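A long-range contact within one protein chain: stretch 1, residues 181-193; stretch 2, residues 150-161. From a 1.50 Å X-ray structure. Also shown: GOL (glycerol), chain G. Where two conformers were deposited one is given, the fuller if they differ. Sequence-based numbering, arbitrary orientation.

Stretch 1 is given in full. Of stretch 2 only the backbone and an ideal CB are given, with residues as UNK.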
# COMPACT_ATOMS: atom_id res chain seq x y z
N LEU A 181 6.79 3.76 17.67
CA LEU A 181 5.73 4.46 18.38
C LEU A 181 6.31 5.23 19.57
O LEU A 181 7.22 4.75 20.24
CB LEU A 181 4.66 3.48 18.88
CG LEU A 181 4.03 2.57 17.83
CD1 LEU A 181 3.07 1.61 18.52
CD2 LEU A 181 3.31 3.42 16.81
N SER A 182 5.76 6.42 19.84
CA SER A 182 6.12 7.11 21.07
C SER A 182 5.71 6.23 22.25
O SER A 182 4.83 5.38 22.12
CB SER A 182 5.47 8.50 21.16
OG SER A 182 4.27 8.50 21.93
N ARG A 183 6.33 6.44 23.41
CA ARG A 183 6.03 5.62 24.57
C ARG A 183 4.55 5.67 24.93
O ARG A 183 3.92 4.62 25.13
CB ARG A 183 6.89 6.04 25.76
CG ARG A 183 8.37 5.79 25.53
CD ARG A 183 9.22 6.35 26.66
NE ARG A 183 10.61 6.53 26.25
CZ ARG A 183 11.13 7.70 25.91
NH1 ARG A 183 10.39 8.80 25.94
NH2 ARG A 183 12.41 7.78 25.55
N SER A 184 3.97 6.87 25.00
CA SER A 184 2.55 6.95 25.34
C SER A 184 1.67 6.45 24.20
O SER A 184 0.65 5.82 24.44
CB SER A 184 2.15 8.38 25.73
OG SER A 184 2.38 9.28 24.67
N THR A 185 2.05 6.74 22.96
CA THR A 185 1.28 6.25 21.82
C THR A 185 1.24 4.72 21.81
O THR A 185 0.19 4.13 21.53
CB THR A 185 1.86 6.79 20.49
OG1 THR A 185 1.64 8.20 20.44
CG2 THR A 185 1.20 6.14 19.27
N GLU A 186 2.36 4.08 22.14
CA GLU A 186 2.38 2.63 22.24
C GLU A 186 1.43 2.12 23.33
O GLU A 186 0.71 1.14 23.13
CB GLU A 186 3.79 2.12 22.52
CG GLU A 186 3.87 0.58 22.50
CD GLU A 186 5.25 0.05 22.81
OE1 GLU A 186 5.89 0.58 23.74
OE2 GLU A 186 5.68 -0.91 22.14
N LYS A 187 1.44 2.77 24.49
CA LYS A 187 0.52 2.38 25.57
C LYS A 187 -0.92 2.50 25.10
O LYS A 187 -1.75 1.63 25.37
CB LYS A 187 0.72 3.25 26.81
CG LYS A 187 2.02 3.02 27.53
CD LYS A 187 2.12 3.94 28.73
CE LYS A 187 3.52 3.86 29.33
NZ LYS A 187 3.70 4.82 30.44
N LEU A 188 -1.22 3.61 24.43
CA LEU A 188 -2.58 3.85 23.97
C LEU A 188 -3.00 2.81 22.94
O LEU A 188 -4.14 2.36 22.94
CB LEU A 188 -2.70 5.25 23.38
CG LEU A 188 -2.55 6.38 24.40
CD1 LEU A 188 -2.34 7.71 23.69
CD2 LEU A 188 -3.78 6.44 25.31
N LEU A 189 -2.08 2.45 22.05
CA LEU A 189 -2.39 1.48 21.01
C LEU A 189 -2.66 0.11 21.63
O LEU A 189 -3.65 -0.55 21.30
CB LEU A 189 -1.26 1.41 19.98
CG LEU A 189 -1.49 0.56 18.73
CD1 LEU A 189 -0.74 1.15 17.52
CD2 LEU A 189 -1.08 -0.89 18.95
N LYS A 190 -1.79 -0.31 22.54
CA LYS A 190 -1.97 -1.61 23.19
C LYS A 190 -3.27 -1.64 23.99
O LYS A 190 -3.98 -2.65 24.00
CB LYS A 190 -0.78 -1.93 24.10
CG LYS A 190 0.52 -2.18 23.33
CD LYS A 190 1.72 -2.31 24.27
CE LYS A 190 1.65 -3.57 25.09
NZ LYS A 190 2.95 -3.77 25.79
N GLN A 191 -3.58 -0.54 24.67
CA GLN A 191 -4.80 -0.47 25.47
C GLN A 191 -6.04 -0.52 24.58
O GLN A 191 -7.01 -1.20 24.93
CB GLN A 191 -4.80 0.79 26.33
CG GLN A 191 -3.84 0.66 27.51
CD GLN A 191 -3.77 1.87 28.41
OE1 GLN A 191 -4.41 2.89 28.15
NE2 GLN A 191 -2.98 1.77 29.48
N ALA A 192 -6.00 0.15 23.43
CA ALA A 192 -7.15 0.12 22.53
C ALA A 192 -7.38 -1.30 22.01
O ALA A 192 -8.52 -1.75 21.92
CB ALA A 192 -6.98 1.09 21.37
N VAL A 193 -6.30 -2.00 21.67
CA VAL A 193 -6.44 -3.39 21.23
C VAL A 193 -7.03 -4.22 22.38
O VAL A 193 -7.99 -4.98 22.19
CB VAL A 193 -5.10 -3.98 20.75
CG1 VAL A 193 -5.24 -5.48 20.48
CG2 VAL A 193 -4.62 -3.26 19.50
N UNK A 150 12.33 10.05 14.78
CA UNK A 150 11.78 8.83 14.16
C UNK A 150 10.66 8.23 15.00
O UNK A 150 10.67 7.03 15.34
CB UNK A 150 12.88 7.79 13.96
N UNK A 151 9.67 9.06 15.30
CA UNK A 151 8.58 8.71 16.19
C UNK A 151 7.21 8.88 15.55
O UNK A 151 6.91 9.92 14.95
CB UNK A 151 8.66 9.56 17.46
N UNK A 152 6.38 7.84 15.67
CA UNK A 152 4.95 7.92 15.37
C UNK A 152 4.19 8.27 16.66
O UNK A 152 4.21 7.51 17.63
CB UNK A 152 4.44 6.61 14.78
N UNK A 153 3.52 9.41 16.65
CA UNK A 153 2.86 9.96 17.82
C UNK A 153 1.48 10.48 17.45
O UNK A 153 1.35 11.26 16.50
CB UNK A 153 3.70 11.07 18.44
N UNK A 154 0.45 10.06 18.19
CA UNK A 154 -0.88 10.62 17.96
C UNK A 154 -0.97 12.09 18.43
O UNK A 154 -0.14 12.56 19.22
CB UNK A 154 -1.93 9.77 18.68
N UNK A 155 -1.98 12.79 17.95
CA UNK A 155 -2.15 14.22 18.23
C UNK A 155 -2.83 14.50 19.57
O UNK A 155 -2.71 15.60 20.11
CB UNK A 155 -2.96 14.87 17.11
N UNK A 156 -3.56 13.50 20.07
CA UNK A 156 -4.30 13.61 21.32
C UNK A 156 -4.49 12.21 21.87
O UNK A 156 -4.57 11.26 21.09
CB UNK A 156 -5.64 14.32 21.12
N UNK A 157 -4.53 12.07 23.20
CA UNK A 157 -4.53 10.72 23.77
C UNK A 157 -5.76 9.86 23.46
O UNK A 157 -5.64 8.65 23.61
CB UNK A 157 -4.39 10.83 25.29
N UNK A 158 -6.89 10.43 23.05
CA UNK A 158 -8.02 9.53 22.77
C UNK A 158 -8.08 9.12 21.30
O UNK A 158 -9.05 8.52 20.85
CB UNK A 158 -9.34 10.20 23.17
N UNK A 159 -7.00 9.39 20.56
CA UNK A 159 -6.98 9.16 19.11
C UNK A 159 -7.39 7.75 18.66
O UNK A 159 -8.14 7.60 17.68
CB UNK A 159 -5.57 9.45 18.58
N UNK A 160 -6.91 6.71 19.34
CA UNK A 160 -7.24 5.35 18.92
C UNK A 160 -8.66 4.94 19.36
O UNK A 160 -9.24 4.05 18.76
CB UNK A 160 -6.21 4.37 19.49
N UNK A 161 -9.19 5.55 20.41
CA UNK A 161 -10.58 5.30 20.80
C UNK A 161 -11.51 5.93 19.78
O UNK A 161 -12.50 5.34 19.34
CB UNK A 161 -10.87 5.85 22.20
C1 GOL G . 7.97 9.00 23.82
O1 GOL G . 8.78 10.01 23.25
C2 GOL G . 7.06 9.78 24.77
O2 GOL G . 7.25 11.13 24.42
C3 GOL G . 5.58 9.49 24.59
O3 GOL G . 4.93 10.46 25.37

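Position 150 has positive phi (58°), and nothing of stretch 1 lies within 5.5 Å of its ideal CB. Glycine, asparagine or another polar residue would do. The residue is K150, which makes no contact here.

Position 151 has extended angles, and its CB points sideways, 4.9 Å from S182 N. A branched or medium apolar residue could reach S182. It is V151, whose CG1 lies 3.6 Å from S182 CB.

Position 152 is also extended and pairs in parallel with L181. Its O accepts a hydrogen bond from S182 N at 2.9 Å. This bond uses the main-chain O, so it sets no limit on the side chain. The ideal CB lies 3.9 Å from L181 CD2, on the same face of the sheet as the leucine side chain, so valine, isoleucine or leucine would suit. It is I152. The end of its chain leads away.

At position 153 the CB points sideways, 4.1 Å from both T185 OG1 and S182 CB. Glycerol lies farther along, so a long polar chain is plausible, though a short one would also fit. It is R153. S182 CB lies over one face of its guanidinium, and NH1 donates to glycerol O2 at 2.9 Å.

The backbone N-H of position 154 donates to T185 OG1, with N and OG1 3.2 Å apart. Proline has no N-H and could not do this. The ideal CB of position 154 lies 4.3 Å from T185 OG1 and 5.4 Å from L188 CD1, favouring a modest apolar residue. It is V154, with CG2 4.1 Å from L188 CD1.

Positions 155 and 156 point away, so for stretch 1 polar or apolar chains of any size would suit. They are L155 and H156; H156 ND1 accepts from N of position 158 at 3.0 Å.

Position 157 is the second residue of a type I turn. Its phi of -65° allows proline, and its CB lies 4.1 Å from L188 CD1. Proline or a small apolar residue would suit. It is P157, whose CB packs on L188 CD1 at 4.2 Å.

Nothing of stretch 1 lies within 5.5 Å of CB at positions 158 and 159, so polar or apolar side chains would do. They are V158, at the N-cap position, and S159.

Position 160 points toward the helix of stretch 1. Its CB lies 3.9 Å from A192 CB, and the way runs on past L188 and L189 toward T185. A large apolar residue is expected: phenylalanine, leucine or methionine. It is F160, a knob among T185, L188, L189 and A192. L189 CG lies over one ring face.

Position 161 points sideways and tolerates many residues. It is I161.

Stretch 2 150-161: KVIRVLHPVSFI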
# COMPACT_ATOMS: atom_id res chain seq x y z
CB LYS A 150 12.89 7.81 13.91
CG LYS A 150 13.97 8.34 12.97
CD LYS A 150 15.03 7.28 12.77
CE LYS A 150 15.99 7.66 11.69
NZ LYS A 150 16.98 6.57 11.39
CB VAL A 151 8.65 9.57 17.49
CG1 VAL A 151 7.36 9.44 18.29
CG2 VAL A 151 9.87 9.17 18.32
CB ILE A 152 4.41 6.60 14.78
CG1 ILE A 152 5.16 6.23 13.49
CG2 ILE A 152 2.91 6.68 14.54
CD1 ILE A 152 5.06 7.26 12.37
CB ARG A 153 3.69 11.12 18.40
CG ARG A 153 3.19 11.62 19.74
CD ARG A 153 3.85 12.92 20.14
NE ARG A 153 5.31 12.83 20.08
CZ ARG A 153 6.08 12.35 21.06
NH1 ARG A 153 5.54 11.93 22.20
NH2 ARG A 153 7.39 12.31 20.88
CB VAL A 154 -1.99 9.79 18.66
CG1 VAL A 154 -2.10 8.41 18.01
CG2 VAL A 154 -1.75 9.70 20.17
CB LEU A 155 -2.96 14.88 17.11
CG LEU A 155 -2.48 14.65 15.68
CD1 LEU A 155 -3.19 15.57 14.71
CD2 LEU A 155 -0.99 14.83 15.55
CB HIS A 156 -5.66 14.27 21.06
CG HIS A 156 -6.51 14.46 22.28
ND1 HIS A 156 -7.14 13.42 22.93
CD2 HIS A 156 -6.82 15.58 22.98
CE1 HIS A 156 -7.80 13.88 23.97
NE2 HIS A 156 -7.62 15.19 24.03
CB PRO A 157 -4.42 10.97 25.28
CG PRO A 157 -4.71 12.41 25.47
CD PRO A 157 -4.29 13.10 24.22
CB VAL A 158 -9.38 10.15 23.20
CG1 VAL A 158 -9.36 10.53 24.69
CG2 VAL A 158 -9.79 11.31 22.31
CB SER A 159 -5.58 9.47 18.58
OG SER A 159 -5.52 9.35 17.17
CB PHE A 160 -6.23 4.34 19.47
CG PHE A 160 -4.83 4.53 18.96
CD1 PHE A 160 -4.56 4.51 17.60
CD2 PHE A 160 -3.78 4.71 19.84
CE1 PHE A 160 -3.25 4.69 17.12
CE2 PHE A 160 -2.48 4.88 19.38
CZ PHE A 160 -2.21 4.86 18.01
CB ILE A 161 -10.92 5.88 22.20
CG1 ILE A 161 -9.89 5.48 23.25
CG2 ILE A 161 -12.31 5.44 22.64
CD1 ILE A 161 -10.11 6.18 24.60
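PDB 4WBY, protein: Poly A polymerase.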